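PUA domain-containing protein (Aeropyrum pernix, PDB 2CX0) is of unknown function but may bind RNA and take part in translation initiation. Local coordinates at residues R75-L83 and T138-E146; G108-V119 and Y156-R167. All coordinates share one frame; numbering follows the deposited sequence.

Contact 1: residues R75-L83 and T138-E146; sequences RIYPTLQCL and TPVMVGVAE
The ring of Tyr77 turns its edge to strand 138-145: Val142 CG1, Gly143 O and Val144 CG2 lie at that edge near the ring plane, with CD1 of Tyr77 3.8 Å from CG1 of Val142. Next to it the guanidinium of Arg75 also presents an edge, and its NH2 approaches Val144 CG2 at 3.7 Å. Arg75 also makes a cation-pi contact with Tyr33. The two polar ends are joined by a bond from Arg75 NH2 to Tyr77 OH (3.1 Å), with the hydroxyl tilted 22° out of the guanidinium plane. Gly126 O takes a further bond from Arg75 NH2 and Asp73 binds Tyr77 OH, which lets a tyrosine and an arginine end beside the methyl groups of Val144 with NH2 and the hydroxyl both hydrogen-bonded.

Farther along, Val142 is the hub. With CG1 anti to the backbone N (chi1 163°), CG1 faces Tyr77 and Pro78, while CG2 meets both Leu80 CD2 and Leu83 CD1 at 3.8 Å. Its branching at CB suits a strand residue that must fill two directions at once. Leu80 and Val142 run antiparallel alongside each other, CD2 against CG2, and the other methyl of Leu80, CD1, lies 3.7 Å from Val140 O. Pro139 CB sits 3.9 Å from Leu83 CD1. Pro78 O, 3.6 Å from Val142 CG2, is buried with no polar partner. Behind, Thr79 caps helix 80-86 by accepting from Cys82 N.

Strand 76-78, at the border of the N-terminal antiparallel sheet, and the first turn of helix 80-86 meet strand 138-145 without a hydrogen bond, in a buried and mainly apolar interface between the DUF1947 region and the PUA fold.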
# COMPACT_ATOMS: atom_id res chain seq x y z
N ARG A 75 9.07 -7.09 3.91
CA ARG A 75 8.96 -5.69 4.12
C ARG A 75 7.53 -5.30 4.51
O ARG A 75 6.56 -6.04 4.22
CB ARG A 75 9.32 -4.91 2.85
CG ARG A 75 10.80 -4.80 2.61
CD ARG A 75 11.11 -3.65 1.65
NE ARG A 75 10.49 -3.84 0.34
CZ ARG A 75 10.79 -3.11 -0.74
NH1 ARG A 75 11.72 -2.14 -0.67
NH2 ARG A 75 10.18 -3.35 -1.89
N ILE A 76 7.44 -4.15 5.18
CA ILE A 76 6.15 -3.65 5.63
C ILE A 76 5.66 -2.59 4.62
O ILE A 76 6.41 -1.65 4.27
CB ILE A 76 6.25 -3.07 7.06
CG1 ILE A 76 6.54 -4.23 8.06
CG2 ILE A 76 4.88 -2.39 7.49
CD1 ILE A 76 7.42 -3.77 9.19
N TYR A 77 4.41 -2.75 4.18
CA TYR A 77 3.76 -1.88 3.22
C TYR A 77 2.47 -1.24 3.78
O TYR A 77 1.86 -1.73 4.73
CB TYR A 77 3.29 -2.68 1.98
CG TYR A 77 4.37 -3.24 1.12
CD1 TYR A 77 4.68 -2.64 -0.10
CD2 TYR A 77 5.10 -4.36 1.55
CE1 TYR A 77 5.72 -3.15 -0.90
CE2 TYR A 77 6.17 -4.89 0.75
CZ TYR A 77 6.45 -4.27 -0.46
OH TYR A 77 7.49 -4.71 -1.22
N PRO A 78 2.09 -0.10 3.23
CA PRO A 78 0.86 0.56 3.69
C PRO A 78 -0.32 0.00 2.88
O PRO A 78 -0.20 -0.36 1.67
CB PRO A 78 1.05 2.04 3.29
CG PRO A 78 2.01 1.89 1.97
CD PRO A 78 2.90 0.69 2.28
N THR A 79 -1.50 0.00 3.52
CA THR A 79 -2.71 -0.32 2.82
C THR A 79 -3.12 0.98 2.12
O THR A 79 -2.59 2.10 2.41
CB THR A 79 -3.85 -0.60 3.80
OG1 THR A 79 -3.93 0.53 4.74
CG2 THR A 79 -3.58 -1.98 4.52
N LEU A 80 -4.11 0.86 1.24
CA LEU A 80 -4.62 2.10 0.61
C LEU A 80 -5.33 2.94 1.67
O LEU A 80 -5.38 4.18 1.56
CB LEU A 80 -5.61 1.77 -0.53
CG LEU A 80 -4.89 1.08 -1.71
CD1 LEU A 80 -5.94 0.99 -2.82
CD2 LEU A 80 -3.68 1.91 -2.25
N GLN A 81 -5.93 2.29 2.69
CA GLN A 81 -6.58 3.04 3.80
C GLN A 81 -5.54 3.91 4.53
O GLN A 81 -5.84 5.04 4.94
CB GLN A 81 -7.26 2.08 4.82
CG GLN A 81 -8.53 1.37 4.26
CD GLN A 81 -8.26 0.21 3.29
OE1 GLN A 81 -7.09 -0.20 3.10
NE2 GLN A 81 -9.35 -0.35 2.70
N CYS A 82 -4.31 3.39 4.68
CA CYS A 82 -3.24 4.13 5.31
C CYS A 82 -2.92 5.38 4.45
O CYS A 82 -2.70 6.53 4.94
CB CYS A 82 -1.98 3.25 5.40
SG CYS A 82 -0.52 4.13 6.04
N LEU A 83 -2.94 5.20 3.14
CA LEU A 83 -2.63 6.38 2.29
C LEU A 83 -3.74 7.45 2.40
O LEU A 83 -3.49 8.66 2.27
CB LEU A 83 -2.44 5.97 0.84
CG LEU A 83 -1.30 4.94 0.66
CD1 LEU A 83 -1.11 4.76 -0.88
CD2 LEU A 83 0.04 5.32 1.36
N THR A 138 -6.38 9.76 -6.68
CA THR A 138 -6.85 8.63 -5.86
C THR A 138 -5.81 7.48 -5.92
O THR A 138 -5.47 7.01 -7.00
CB THR A 138 -8.17 8.03 -6.41
OG1 THR A 138 -9.19 9.01 -6.38
CG2 THR A 138 -8.60 6.78 -5.61
N PRO A 139 -5.34 7.02 -4.76
CA PRO A 139 -4.38 5.92 -4.78
C PRO A 139 -5.15 4.66 -5.21
O PRO A 139 -6.27 4.38 -4.72
CB PRO A 139 -3.91 5.83 -3.32
CG PRO A 139 -4.24 7.20 -2.76
CD PRO A 139 -5.55 7.52 -3.39
N VAL A 140 -4.59 3.93 -6.17
CA VAL A 140 -5.27 2.71 -6.59
C VAL A 140 -4.45 1.42 -6.36
O VAL A 140 -4.99 0.31 -6.37
CB VAL A 140 -5.70 2.78 -8.12
CG1 VAL A 140 -6.69 3.93 -8.32
CG2 VAL A 140 -4.51 3.03 -8.97
N MSE A 141 -3.14 1.56 -6.18
CA MSE A 141 -2.32 0.38 -5.97
C MSE A 141 -1.01 0.78 -5.26
O MSE A 141 -0.51 1.90 -5.40
CB MSE A 141 -2.01 -0.27 -7.31
CG MSE A 141 -1.04 -1.55 -7.25
SE MSE A 141 0.83 -1.00 -7.59
CE MSE A 141 0.73 -1.08 -9.58
N VAL A 142 -0.50 -0.16 -4.47
CA VAL A 142 0.77 -0.02 -3.77
C VAL A 142 1.63 -1.15 -4.31
O VAL A 142 1.13 -2.27 -4.42
CB VAL A 142 0.58 -0.20 -2.20
CG1 VAL A 142 1.90 -0.45 -1.57
CG2 VAL A 142 -0.02 1.16 -1.62
N GLY A 143 2.89 -0.85 -4.63
CA GLY A 143 3.77 -1.86 -5.16
C GLY A 143 5.26 -1.50 -5.18
O GLY A 143 5.74 -0.61 -4.47
N VAL A 144 6.00 -2.25 -6.01
CA VAL A 144 7.42 -2.10 -6.06
C VAL A 144 7.87 -1.54 -7.39
O VAL A 144 7.51 -2.07 -8.46
CB VAL A 144 8.10 -3.49 -5.78
CG1 VAL A 144 9.66 -3.33 -5.79
CG2 VAL A 144 7.58 -4.08 -4.46
N ALA A 145 8.67 -0.47 -7.33
CA ALA A 145 9.15 0.14 -8.58
C ALA A 145 10.06 -0.88 -9.29
O ALA A 145 10.92 -1.49 -8.68
CB ALA A 145 9.95 1.44 -8.29
N GLU A 146 9.86 -1.04 -10.59
CA GLU A 146 10.70 -1.92 -11.41
C GLU A 146 11.78 -1.15 -12.14
O GLU A 146 12.66 -1.75 -12.77
CB GLU A 146 9.88 -2.64 -12.45
CG GLU A 146 8.98 -3.67 -11.83
CD GLU A 146 9.41 -5.11 -12.14
OE1 GLU A 146 9.91 -5.37 -13.26
OE2 GLU A 146 9.22 -5.98 -11.28

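Contact 2: residues G108-V119 and Y156-R167; sequences GAHLMIPGVVGV and YREKARGRAVRR
Leu111 and Val165 form an antiparallel hydrogen-bonded pair, with Leu111 N giving a bond to Val165 O. Leu111 O in return is gripped twice, by Ala164 N at 2.7 Å and Val165 N at 3.2 Å, the mark of a classic beta bulge. After the shift in register, Ile113 N binds Gly162 O at 2.8 Å; position 162, with positive phi, calls for glycine because a CB would be jammed against the preceding carbonyl.

Both ends add side-chain bonds to backbone oxygens. Arg167 NH1 reaches Gly108 O at 2.8 Å, nearly along the C=O axis but bent at the N-H (131°), where Gly108 closes helix 99-107 in a Schellman motif. Lys159, the C' residue of another such motif after helix 149-158, folds at chi2 (-67°) and brings NZ to Val116 O at 2.9 Å from above the carbonyl plane; a water links NZ to Pro114 O. A second water joins Tyr156 OH to Val119 N.

The imidazole of His110 lies between two arginines: Arg163 NH1 stands over one face and Arg167 NH1 over the opposite one, each offset toward the rim. Arg167 is the more nearly parallel, its guanidinium turned 30° from the ring.

Apolar groups close the centre. Ala164 CB, small enough for the corner of the chain, touches Ile113 CG1 at 3.8 Å, and Val116 CG1 meets Tyr156 CB at 3.6 Å. The Tyr156 ring lies against residues 116-119, with Gly118 N over one face and Arg157 CG over the other.

Backbone bonds therefore set the register, while Arg167 and Lys159 spend their charge on carbonyl oxygens and Arg163 on Glu146. Flanked by two cationic groups, His110 would probably favour its neutral form.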
# COMPACT_ATOMS: atom_id res chain seq x y z
N GLY A 108 -6.63 -5.34 -10.68
CA GLY A 108 -5.53 -6.20 -10.24
C GLY A 108 -4.36 -6.32 -11.17
O GLY A 108 -3.44 -7.14 -10.96
N ALA A 109 -4.34 -5.55 -12.24
CA ALA A 109 -3.17 -5.62 -13.17
C ALA A 109 -1.90 -4.92 -12.58
O ALA A 109 -1.99 -4.08 -11.68
CB ALA A 109 -3.57 -4.92 -14.51
N HIS A 110 -0.72 -5.29 -13.08
CA HIS A 110 0.50 -4.60 -12.72
C HIS A 110 0.46 -3.31 -13.55
O HIS A 110 -0.37 -3.19 -14.47
CB HIS A 110 1.73 -5.40 -13.17
CG HIS A 110 1.95 -6.64 -12.36
ND1 HIS A 110 1.86 -7.92 -12.88
CD2 HIS A 110 2.22 -6.78 -11.04
CE1 HIS A 110 2.06 -8.80 -11.90
NE2 HIS A 110 2.28 -8.13 -10.78
N LEU A 111 1.31 -2.36 -13.21
CA LEU A 111 1.33 -1.08 -13.95
C LEU A 111 2.41 -1.09 -15.05
O LEU A 111 3.58 -1.23 -14.78
CB LEU A 111 1.54 0.12 -12.99
CG LEU A 111 1.77 1.50 -13.66
CD1 LEU A 111 0.49 1.87 -14.52
CD2 LEU A 111 2.08 2.56 -12.53
N MSE A 112 1.97 -1.00 -16.30
CA MSE A 112 2.92 -0.92 -17.40
C MSE A 112 3.22 0.58 -17.72
O MSE A 112 2.39 1.47 -17.56
CB MSE A 112 2.34 -1.63 -18.61
CG MSE A 112 1.68 -2.96 -18.29
SE MSE A 112 2.94 -4.24 -17.56
CE MSE A 112 3.79 -4.53 -19.13
N ILE A 113 4.43 0.82 -18.20
CA ILE A 113 4.89 2.14 -18.54
C ILE A 113 3.95 2.99 -19.42
O ILE A 113 3.82 4.20 -19.21
CB ILE A 113 6.27 2.02 -19.22
CG1 ILE A 113 7.29 1.49 -18.18
CG2 ILE A 113 6.73 3.43 -19.77
CD1 ILE A 113 8.60 0.93 -18.86
N PRO A 114 3.29 2.38 -20.41
CA PRO A 114 2.40 3.19 -21.25
C PRO A 114 1.24 3.83 -20.50
O PRO A 114 0.67 4.78 -21.02
CB PRO A 114 1.91 2.21 -22.31
CG PRO A 114 3.07 1.25 -22.44
CD PRO A 114 3.43 1.01 -20.94
N GLY A 115 0.85 3.30 -19.34
CA GLY A 115 -0.25 3.92 -18.57
C GLY A 115 0.26 5.01 -17.63
O GLY A 115 -0.52 5.67 -16.94
N VAL A 116 1.57 5.25 -17.60
CA VAL A 116 2.10 6.27 -16.71
C VAL A 116 2.10 7.63 -17.37
O VAL A 116 2.54 7.76 -18.50
CB VAL A 116 3.56 5.90 -16.26
CG1 VAL A 116 4.18 7.09 -15.46
CG2 VAL A 116 3.54 4.59 -15.43
N VAL A 117 1.68 8.65 -16.61
CA VAL A 117 1.62 10.02 -17.10
C VAL A 117 2.37 11.01 -16.24
O VAL A 117 2.40 12.23 -16.52
CB VAL A 117 0.15 10.53 -17.22
CG1 VAL A 117 -0.65 9.63 -18.27
CG2 VAL A 117 -0.56 10.44 -15.83
N GLY A 118 2.97 10.53 -15.17
CA GLY A 118 3.68 11.46 -14.28
C GLY A 118 4.43 10.72 -13.21
O GLY A 118 4.05 9.57 -12.86
N VAL A 119 5.52 11.32 -12.76
CA VAL A 119 6.33 10.72 -11.69
C VAL A 119 6.63 11.77 -10.62
O VAL A 119 6.98 12.92 -10.96
CB VAL A 119 7.66 10.21 -12.19
CG1 VAL A 119 8.51 9.75 -10.98
CG2 VAL A 119 7.46 9.08 -13.21
N TYR A 156 8.15 6.91 -19.69
CA TYR A 156 6.74 7.18 -19.88
C TYR A 156 6.52 8.23 -20.98
O TYR A 156 5.54 8.17 -21.69
CB TYR A 156 6.06 7.59 -18.54
CG TYR A 156 6.02 9.04 -18.22
CD1 TYR A 156 6.85 9.57 -17.22
CD2 TYR A 156 5.08 9.89 -18.82
CE1 TYR A 156 6.76 10.92 -16.83
CE2 TYR A 156 4.97 11.27 -18.42
CZ TYR A 156 5.83 11.75 -17.43
OH TYR A 156 5.81 13.05 -17.05
N ARG A 157 7.46 9.15 -21.14
CA ARG A 157 7.29 10.15 -22.18
C ARG A 157 7.43 9.55 -23.59
O ARG A 157 6.91 10.10 -24.54
CB ARG A 157 8.32 11.27 -21.98
CG ARG A 157 7.96 12.18 -20.83
CD ARG A 157 9.07 13.19 -20.62
NE ARG A 157 8.64 14.27 -19.75
CZ ARG A 157 8.74 14.24 -18.43
NH1 ARG A 157 9.25 13.18 -17.82
NH2 ARG A 157 8.37 15.31 -17.71
N GLU A 158 8.14 8.43 -23.71
CA GLU A 158 8.29 7.71 -24.97
C GLU A 158 7.18 6.68 -25.09
O GLU A 158 6.99 6.08 -26.14
CB GLU A 158 9.61 6.92 -24.95
CG GLU A 158 10.83 7.77 -24.64
CD GLU A 158 12.06 6.95 -24.29
OE1 GLU A 158 13.12 7.58 -24.08
OE2 GLU A 158 11.98 5.69 -24.22
N LYS A 159 6.44 6.46 -24.01
CA LYS A 159 5.43 5.38 -23.95
C LYS A 159 6.06 4.02 -24.32
O LYS A 159 5.51 3.22 -25.08
CB LYS A 159 4.16 5.67 -24.78
CG LYS A 159 3.51 6.92 -24.33
CD LYS A 159 2.94 6.81 -22.95
CE LYS A 159 2.42 8.18 -22.53
NZ LYS A 159 1.68 8.12 -21.26
N ALA A 160 7.23 3.79 -23.78
CA ALA A 160 7.96 2.52 -23.93
C ALA A 160 7.09 1.39 -23.33
O ALA A 160 6.30 1.64 -22.39
CB ALA A 160 9.24 2.61 -23.13
N ARG A 161 7.25 0.16 -23.82
CA ARG A 161 6.49 -0.98 -23.27
C ARG A 161 7.29 -1.63 -22.13
O ARG A 161 8.54 -1.61 -22.13
CB ARG A 161 6.21 -2.02 -24.33
CG ARG A 161 4.98 -1.71 -25.24
CD ARG A 161 4.95 -0.27 -25.72
NE ARG A 161 3.85 -0.10 -26.68
CZ ARG A 161 3.38 1.06 -27.13
NH1 ARG A 161 3.88 2.20 -26.72
NH2 ARG A 161 2.42 1.07 -28.05
N GLY A 162 6.58 -2.23 -21.18
CA GLY A 162 7.28 -2.85 -20.06
C GLY A 162 6.62 -2.53 -18.72
O GLY A 162 5.83 -1.60 -18.63
N ARG A 163 6.99 -3.28 -17.67
CA ARG A 163 6.42 -3.08 -16.37
C ARG A 163 7.09 -1.91 -15.62
O ARG A 163 8.31 -1.80 -15.54
CB ARG A 163 6.52 -4.38 -15.55
CG ARG A 163 5.64 -4.39 -14.23
CD ARG A 163 5.30 -5.86 -13.91
NE ARG A 163 6.47 -6.52 -13.35
CZ ARG A 163 6.51 -7.80 -13.01
NH1 ARG A 163 5.45 -8.57 -13.21
NH2 ARG A 163 7.55 -8.25 -12.36
N ALA A 164 6.27 -1.02 -15.09
CA ALA A 164 6.77 0.10 -14.32
C ALA A 164 6.73 -0.23 -12.81
O ALA A 164 7.71 0.06 -12.06
CB ALA A 164 5.90 1.36 -14.60
N VAL A 165 5.62 -0.81 -12.37
CA VAL A 165 5.46 -1.13 -10.91
C VAL A 165 4.78 -2.49 -10.76
O VAL A 165 3.74 -2.77 -11.39
CB VAL A 165 4.55 -0.07 -10.19
CG1 VAL A 165 4.34 -0.41 -8.68
CG2 VAL A 165 5.15 1.37 -10.41
N ARG A 166 5.36 -3.30 -9.91
CA ARG A 166 4.83 -4.62 -9.63
C ARG A 166 3.79 -4.44 -8.54
O ARG A 166 4.08 -3.93 -7.43
CB ARG A 166 5.97 -5.59 -9.22
CG ARG A 166 5.48 -6.98 -8.84
CD ARG A 166 6.59 -8.02 -8.88
NE ARG A 166 7.79 -7.62 -8.16
CZ ARG A 166 7.92 -7.67 -6.84
NH1 ARG A 166 6.91 -8.12 -6.11
NH2 ARG A 166 9.08 -7.32 -6.25
N ARG A 167 2.57 -4.89 -8.84
CA ARG A 167 1.48 -4.79 -7.89
C ARG A 167 1.71 -5.59 -6.57
O ARG A 167 2.16 -6.74 -6.62
CB ARG A 167 0.16 -5.29 -8.58
CG ARG A 167 -0.99 -5.49 -7.56
CD ARG A 167 -1.92 -6.66 -7.97
NE ARG A 167 -1.22 -7.95 -7.85
CZ ARG A 167 -0.84 -8.72 -8.86
NH1 ARG A 167 -1.09 -8.36 -10.11
NH2 ARG A 167 -0.18 -9.84 -8.61
O HOH W 1 -1.00 7.38 -21.25
O HOH W 2 6.83 13.52 -14.60

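From the N terminus, segment 75-83 comes first, ending the N-terminal sheet at strand 76-78 and starting helix 80-86. Segment 108-119 follows, after strand 93-97 and helix 99-107. The chain returns through strand 128-133 to 138-146, closing contact 1 across 54 residues; 156-167 takes in the end of helix 149-158, runs into strand 163-170 and closes contact 2 across 36. Their segments alternate, so the loops cross. Contact 1 joins the N-terminal region to the PUA fold; within it, contact 2 ties strand 111-112 to strand 163-170 and strand 116-121 to the helix end. Probable bonds Glu146 N to Ala164 O and Arg166 N to Val144 O link both contacts, as does Met141 CE packing on Leu111 CB.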